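Local coordinates for putative uncharacterized protein (Ustilago maydis, PDB 4GNX) that is a subunit of replication protein A and binds single-stranded DNA through an OB fold, probably protecting it during DNA replication and repair, at residues Y57-W71 and F100-R112. Numbering follows the deposited sequence.
With nucleotides of chain G.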
# COMPACT_ATOMS: atom_id res chain seq x y z
N TYR B 57 -30.64 9.97 0.36
CA TYR B 57 -29.79 10.44 1.45
C TYR B 57 -29.08 11.69 1.01
O TYR B 57 -28.62 11.78 -0.14
CB TYR B 57 -28.72 9.41 1.81
CG TYR B 57 -29.28 8.06 2.14
CD1 TYR B 57 -29.41 7.09 1.15
CD2 TYR B 57 -29.69 7.75 3.44
CE1 TYR B 57 -29.94 5.83 1.44
CE2 TYR B 57 -30.21 6.50 3.75
CZ TYR B 57 -30.34 5.54 2.75
OH TYR B 57 -30.85 4.28 3.01
N SER B 58 -28.99 12.67 1.91
CA SER B 58 -28.14 13.81 1.65
C SER B 58 -26.85 13.50 2.33
O SER B 58 -26.82 13.11 3.48
CB SER B 58 -28.71 15.09 2.21
OG SER B 58 -27.78 16.13 2.01
N VAL B 59 -25.77 13.66 1.61
CA VAL B 59 -24.53 13.11 2.06
C VAL B 59 -23.39 14.11 1.86
O VAL B 59 -23.33 14.84 0.86
CB VAL B 59 -24.32 11.76 1.36
CG1 VAL B 59 -22.97 11.66 0.66
CG2 VAL B 59 -24.61 10.61 2.31
N GLU B 60 -22.50 14.13 2.84
CA GLU B 60 -21.50 15.18 2.95
C GLU B 60 -20.21 14.63 3.61
O GLU B 60 -20.30 13.91 4.63
CB GLU B 60 -22.13 16.35 3.73
CG GLU B 60 -21.15 17.39 4.22
CD GLU B 60 -20.61 17.06 5.60
OE1 GLU B 60 -21.44 16.76 6.50
OE2 GLU B 60 -19.37 17.11 5.80
N ASP B 61 -19.05 14.94 3.01
CA ASP B 61 -17.73 14.46 3.45
C ASP B 61 -16.71 15.58 3.67
O ASP B 61 -15.52 15.41 3.42
CB ASP B 61 -17.16 13.52 2.40
CG ASP B 61 -16.74 14.25 1.10
OD1 ASP B 61 -16.98 15.48 0.99
OD2 ASP B 61 -16.16 13.61 0.18
N GLY B 62 -17.17 16.76 4.08
CA GLY B 62 -16.28 17.87 4.35
C GLY B 62 -15.72 18.52 3.10
O GLY B 62 -15.02 19.54 3.20
N THR B 63 -16.00 17.95 1.93
CA THR B 63 -15.47 18.53 0.70
C THR B 63 -16.57 19.06 -0.22
O THR B 63 -16.30 19.88 -1.12
CB THR B 63 -14.54 17.56 -0.05
OG1 THR B 63 -15.30 16.71 -0.93
CG2 THR B 63 -13.72 16.74 0.91
N GLY B 64 -17.79 18.58 -0.01
CA GLY B 64 -18.98 19.02 -0.74
C GLY B 64 -20.13 18.12 -0.33
O GLY B 64 -19.93 17.22 0.49
N GLN B 65 -21.32 18.36 -0.88
CA GLN B 65 -22.52 17.60 -0.54
C GLN B 65 -23.16 17.02 -1.81
O GLN B 65 -23.16 17.64 -2.85
CB GLN B 65 -23.48 18.53 0.20
CG GLN B 65 -24.86 17.98 0.52
CD GLN B 65 -25.80 18.00 -0.68
OE1 GLN B 65 -26.74 17.21 -0.76
NE2 GLN B 65 -25.54 18.91 -1.63
N ILE B 66 -23.71 15.81 -1.72
CA ILE B 66 -24.38 15.24 -2.87
C ILE B 66 -25.49 14.31 -2.43
O ILE B 66 -25.48 13.86 -1.28
CB ILE B 66 -23.40 14.52 -3.83
CG1 ILE B 66 -24.09 14.27 -5.16
CG2 ILE B 66 -22.88 13.23 -3.20
CD1 ILE B 66 -23.12 13.92 -6.27
N GLU B 67 -26.46 14.09 -3.32
CA GLU B 67 -27.54 13.14 -3.09
C GLU B 67 -27.12 11.79 -3.57
O GLU B 67 -26.57 11.65 -4.66
CB GLU B 67 -28.80 13.52 -3.85
CG GLU B 67 -29.89 14.09 -2.98
CD GLU B 67 -29.83 15.61 -2.93
OE1 GLU B 67 -30.33 16.26 -3.89
OE2 GLU B 67 -29.29 16.14 -1.93
N VAL B 68 -27.37 10.78 -2.75
CA VAL B 68 -27.29 9.40 -3.20
C VAL B 68 -28.63 8.68 -2.99
O VAL B 68 -29.14 8.61 -1.87
CB VAL B 68 -26.07 8.64 -2.62
CG1 VAL B 68 -25.46 9.38 -1.43
CG2 VAL B 68 -26.40 7.18 -2.32
N ARG B 69 -29.22 8.22 -4.08
CA ARG B 69 -30.45 7.49 -3.95
C ARG B 69 -30.23 6.03 -4.27
O ARG B 69 -29.55 5.69 -5.25
CB ARG B 69 -31.58 8.09 -4.78
CG ARG B 69 -31.24 8.43 -6.21
CD ARG B 69 -32.44 9.08 -6.88
NE ARG B 69 -32.86 10.31 -6.21
CZ ARG B 69 -32.23 11.48 -6.30
NH1 ARG B 69 -31.13 11.60 -7.04
NH2 ARG B 69 -32.70 12.54 -5.65
N GLN B 70 -30.75 5.18 -3.39
CA GLN B 70 -30.65 3.75 -3.55
C GLN B 70 -32.04 3.18 -3.71
O GLN B 70 -33.00 3.70 -3.15
CB GLN B 70 -29.87 3.09 -2.41
CG GLN B 70 -30.63 2.81 -1.14
CD GLN B 70 -29.82 1.98 -0.16
OE1 GLN B 70 -30.07 2.02 1.06
NE2 GLN B 70 -28.85 1.22 -0.68
N TRP B 71 -32.13 2.11 -4.48
CA TRP B 71 -33.41 1.65 -5.00
C TRP B 71 -33.98 0.49 -4.25
O TRP B 71 -33.25 -0.39 -3.80
CB TRP B 71 -33.31 1.41 -6.50
CG TRP B 71 -32.85 2.68 -7.20
CD1 TRP B 71 -31.54 3.13 -7.39
CD2 TRP B 71 -33.70 3.74 -7.75
NE1 TRP B 71 -31.52 4.35 -8.03
CE2 TRP B 71 -32.78 4.77 -8.27
CE3 TRP B 71 -35.08 3.94 -7.87
CZ2 TRP B 71 -33.25 5.93 -8.88
CZ3 TRP B 71 -35.53 5.11 -8.48
CH2 TRP B 71 -34.64 6.07 -8.98
N PHE B 100 -29.30 14.22 -14.09
CA PHE B 100 -30.67 14.49 -14.47
C PHE B 100 -30.76 15.99 -14.41
O PHE B 100 -30.36 16.60 -13.41
CB PHE B 100 -31.68 13.82 -13.51
CG PHE B 100 -31.53 14.24 -12.04
CD1 PHE B 100 -32.48 15.09 -11.44
CD2 PHE B 100 -30.48 13.77 -11.25
CE1 PHE B 100 -32.36 15.46 -10.10
CE2 PHE B 100 -30.36 14.15 -9.91
CZ PHE B 100 -31.31 14.99 -9.33
N GLN B 101 -31.22 16.59 -15.50
CA GLN B 101 -31.62 17.98 -15.46
C GLN B 101 -30.58 18.86 -14.77
O GLN B 101 -30.90 19.56 -13.81
CB GLN B 101 -32.93 18.06 -14.67
CG GLN B 101 -33.74 16.77 -14.66
CD GLN B 101 -35.00 16.86 -13.82
OE1 GLN B 101 -36.11 16.62 -14.30
NE2 GLN B 101 -34.83 17.21 -12.54
N ASN B 102 -29.33 18.79 -15.22
CA ASN B 102 -28.25 19.62 -14.66
C ASN B 102 -27.86 19.31 -13.19
O ASN B 102 -27.00 19.98 -12.62
CB ASN B 102 -28.60 21.11 -14.82
CG ASN B 102 -27.37 22.01 -14.86
OD1 ASN B 102 -26.32 21.65 -15.41
ND2 ASN B 102 -27.49 23.20 -14.27
N ARG B 103 -28.49 18.29 -12.59
CA ARG B 103 -28.10 17.85 -11.24
C ARG B 103 -27.33 16.55 -11.25
O ARG B 103 -27.60 15.65 -12.04
CB ARG B 103 -29.31 17.71 -10.31
CG ARG B 103 -29.85 19.01 -9.73
CD ARG B 103 -30.77 18.73 -8.54
NE ARG B 103 -31.98 19.57 -8.55
CZ ARG B 103 -32.36 20.39 -7.57
NH1 ARG B 103 -31.64 20.50 -6.46
NH2 ARG B 103 -33.47 21.09 -7.70
N ARG B 104 -26.37 16.44 -10.34
CA ARG B 104 -25.56 15.25 -10.22
C ARG B 104 -25.89 14.55 -8.94
O ARG B 104 -25.98 15.16 -7.87
CB ARG B 104 -24.09 15.63 -10.17
CG ARG B 104 -23.53 16.09 -11.48
CD ARG B 104 -22.10 16.54 -11.32
NE ARG B 104 -21.65 17.10 -12.58
CZ ARG B 104 -20.38 17.25 -12.92
NH1 ARG B 104 -19.43 16.87 -12.08
NH2 ARG B 104 -20.06 17.75 -14.09
N SER B 105 -26.03 13.24 -9.03
CA SER B 105 -26.24 12.44 -7.85
C SER B 105 -25.71 11.05 -8.08
O SER B 105 -25.55 10.62 -9.21
CB SER B 105 -27.72 12.38 -7.49
OG SER B 105 -28.45 12.05 -8.64
N ILE B 106 -25.44 10.36 -6.99
CA ILE B 106 -25.01 9.01 -7.06
C ILE B 106 -26.20 8.08 -7.08
O ILE B 106 -27.09 8.17 -6.24
CB ILE B 106 -24.15 8.66 -5.84
CG1 ILE B 106 -22.91 9.57 -5.77
CG2 ILE B 106 -23.76 7.19 -5.87
CD1 ILE B 106 -22.24 9.82 -7.11
N SER B 107 -26.24 7.19 -8.06
CA SER B 107 -27.18 6.08 -8.03
C SER B 107 -26.47 4.90 -7.40
O SER B 107 -25.45 4.43 -7.92
CB SER B 107 -27.65 5.74 -9.43
OG SER B 107 -28.05 4.39 -9.44
N SER B 108 -26.99 4.43 -6.27
CA SER B 108 -26.28 3.46 -5.43
C SER B 108 -27.02 2.16 -5.24
O SER B 108 -28.24 2.13 -5.24
CB SER B 108 -26.01 4.06 -4.05
OG SER B 108 -25.55 3.07 -3.13
N GLY B 109 -26.27 1.08 -5.06
CA GLY B 109 -26.86 -0.19 -4.68
C GLY B 109 -26.45 -0.50 -3.26
O GLY B 109 -27.25 -0.95 -2.45
N HIS B 110 -25.19 -0.23 -2.95
CA HIS B 110 -24.69 -0.63 -1.66
C HIS B 110 -24.27 0.55 -0.83
O HIS B 110 -23.65 1.51 -1.32
CB HIS B 110 -23.55 -1.63 -1.84
CG HIS B 110 -23.83 -2.70 -2.87
ND1 HIS B 110 -24.41 -3.89 -2.55
CD2 HIS B 110 -23.59 -2.74 -4.25
CE1 HIS B 110 -24.53 -4.64 -3.67
NE2 HIS B 110 -24.03 -3.94 -4.70
N MET B 111 -24.63 0.48 0.45
CA MET B 111 -24.34 1.57 1.35
C MET B 111 -24.23 1.02 2.75
O MET B 111 -25.21 0.57 3.32
CB MET B 111 -25.44 2.61 1.28
CG MET B 111 -24.92 4.02 1.19
SD MET B 111 -26.26 5.22 1.33
CE MET B 111 -25.30 6.70 1.62
N ARG B 112 -23.04 1.07 3.32
CA ARG B 112 -22.80 0.44 4.61
C ARG B 112 -22.19 1.36 5.69
O ARG B 112 -21.27 2.14 5.42
CB ARG B 112 -21.92 -0.78 4.37
CG ARG B 112 -20.98 -1.10 5.50
CD ARG B 112 -19.80 -1.89 5.00
NE ARG B 112 -18.73 -1.02 4.52
CZ ARG B 112 -17.55 -1.48 4.14
NH1 ARG B 112 -17.31 -2.78 4.18
NH2 ARG B 112 -16.61 -0.65 3.72
P DT G 25 -40.20 10.81 -8.70
OP1 DT G 25 -40.18 9.49 -8.01
OP2 DT G 25 -41.38 11.70 -8.55
O5' DT G 25 -38.91 11.60 -8.21
C5' DT G 25 -38.83 13.04 -8.24
C4' DT G 25 -37.38 13.45 -8.24
O4' DT G 25 -36.66 12.59 -9.15
C3' DT G 25 -37.10 14.87 -8.73
O3' DT G 25 -37.02 15.78 -7.63
C2' DT G 25 -35.74 14.75 -9.42
C1' DT G 25 -35.47 13.24 -9.53
N1 DT G 25 -35.08 12.75 -10.87
C2 DT G 25 -34.18 11.71 -10.95
O2 DT G 25 -33.71 11.17 -9.97
N3 DT G 25 -33.86 11.33 -12.23
C4 DT G 25 -34.33 11.87 -13.41
O4 DT G 25 -33.94 11.42 -14.49
C5 DT G 25 -35.26 12.96 -13.26
C7 DT G 25 -35.83 13.61 -14.48
C6 DT G 25 -35.59 13.34 -12.01
P DT G 21 -26.79 -4.33 -7.51
OP1 DT G 21 -26.40 -4.96 -6.22
OP2 DT G 21 -27.73 -5.03 -8.42
O5' DT G 21 -27.41 -2.90 -7.16
C5' DT G 21 -28.81 -2.75 -6.86
C4' DT G 21 -29.43 -1.68 -7.72
O4' DT G 21 -28.56 -0.52 -7.79
C3' DT G 21 -29.73 -2.09 -9.17
O3' DT G 21 -31.11 -1.85 -9.50
C2' DT G 21 -28.71 -1.33 -10.00
C1' DT G 21 -28.28 -0.15 -9.13
N1 DT G 21 -26.85 0.22 -9.21
C2 DT G 21 -26.49 1.34 -9.93
O2 DT G 21 -27.29 2.04 -10.52
N3 DT G 21 -25.14 1.61 -9.93
C4 DT G 21 -24.14 0.88 -9.30
O4 DT G 21 -22.97 1.24 -9.40
C5 DT G 21 -24.59 -0.27 -8.56
C7 DT G 21 -23.58 -1.12 -7.85
C6 DT G 21 -25.91 -0.54 -8.55
P DT G 23 -35.83 1.12 -11.23
OP1 DT G 23 -34.80 1.61 -10.27
OP2 DT G 23 -36.79 0.07 -10.80
O5' DT G 23 -36.68 2.38 -11.72
C5' DT G 23 -36.47 3.69 -11.17
C4' DT G 23 -36.54 4.74 -12.25
O4' DT G 23 -35.36 4.63 -13.09
C3' DT G 23 -37.74 4.60 -13.19
O3' DT G 23 -38.77 5.51 -12.76
C2' DT G 23 -37.20 5.01 -14.55
C1' DT G 23 -35.69 4.83 -14.46
N1 DT G 23 -35.14 3.69 -15.23
C2 DT G 23 -33.78 3.50 -15.25
O2 DT G 23 -32.99 4.25 -14.68
N3 DT G 23 -33.36 2.42 -15.98
C4 DT G 23 -34.15 1.51 -16.66
O4 DT G 23 -33.63 0.58 -17.27
C5 DT G 23 -35.57 1.77 -16.59
C7 DT G 23 -36.51 0.84 -17.30
C6 DT G 23 -35.99 2.83 -15.89
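Met111 and Tyr57 meet inside the barrel of this OB fold, where the end of strand 54-60 and strand 65-71 come up against strand 103-108, which turns a corner at Gly109 into strand 110-113, the bearer of Met111. From CB, which lies near the amide NE2 of Gln70, the Met111 chain runs out extended (chi2 -172°). Its SD settles over one face of the Tyr57 ring, 4.0 Å from the centroid and 28° off the ring normal, a Met-aromatic contact. Beyond it CE meets CG2 of Val59 at 4.0 Å and, tip to tip, CG1 of Val68. Val91 and Val93 also touch this side chain.

Strands 65-71 and 103-108 are joined in parallel register, with Val68 beside Ile106 and Arg69 beside Ser107. The N of Ile106 donates to the O of Glu67 (2.9 Å), the N of Arg69 to the O of Ile106, and the N of Ser108 to the O of Arg69. Val68 and Ile106 turn their side chains to the interior, CB to CB 3.7 Å.

Arg69 and Ser107 point to the other face, toward the DNA. A bend at chi3 (59°) helps to carry the Arg69 guanidinium to Ser105, whose OG lies at its edge, while O2 of DT25 of chain G sits over one face. Phe100, in the turn leading into strand 103-108, offers a ring face to that same thymine; Ser107 OG donates to O2 of DT21 of chain G (2.7 Å), and OP1 of DT23 of chain G lies over one face of the Trp71 ring. The strand pair and its turn thus present a largely apolar side to the core and a polar, aromatic one to the DNA, consistent with binding single strands through bases and backbone alike.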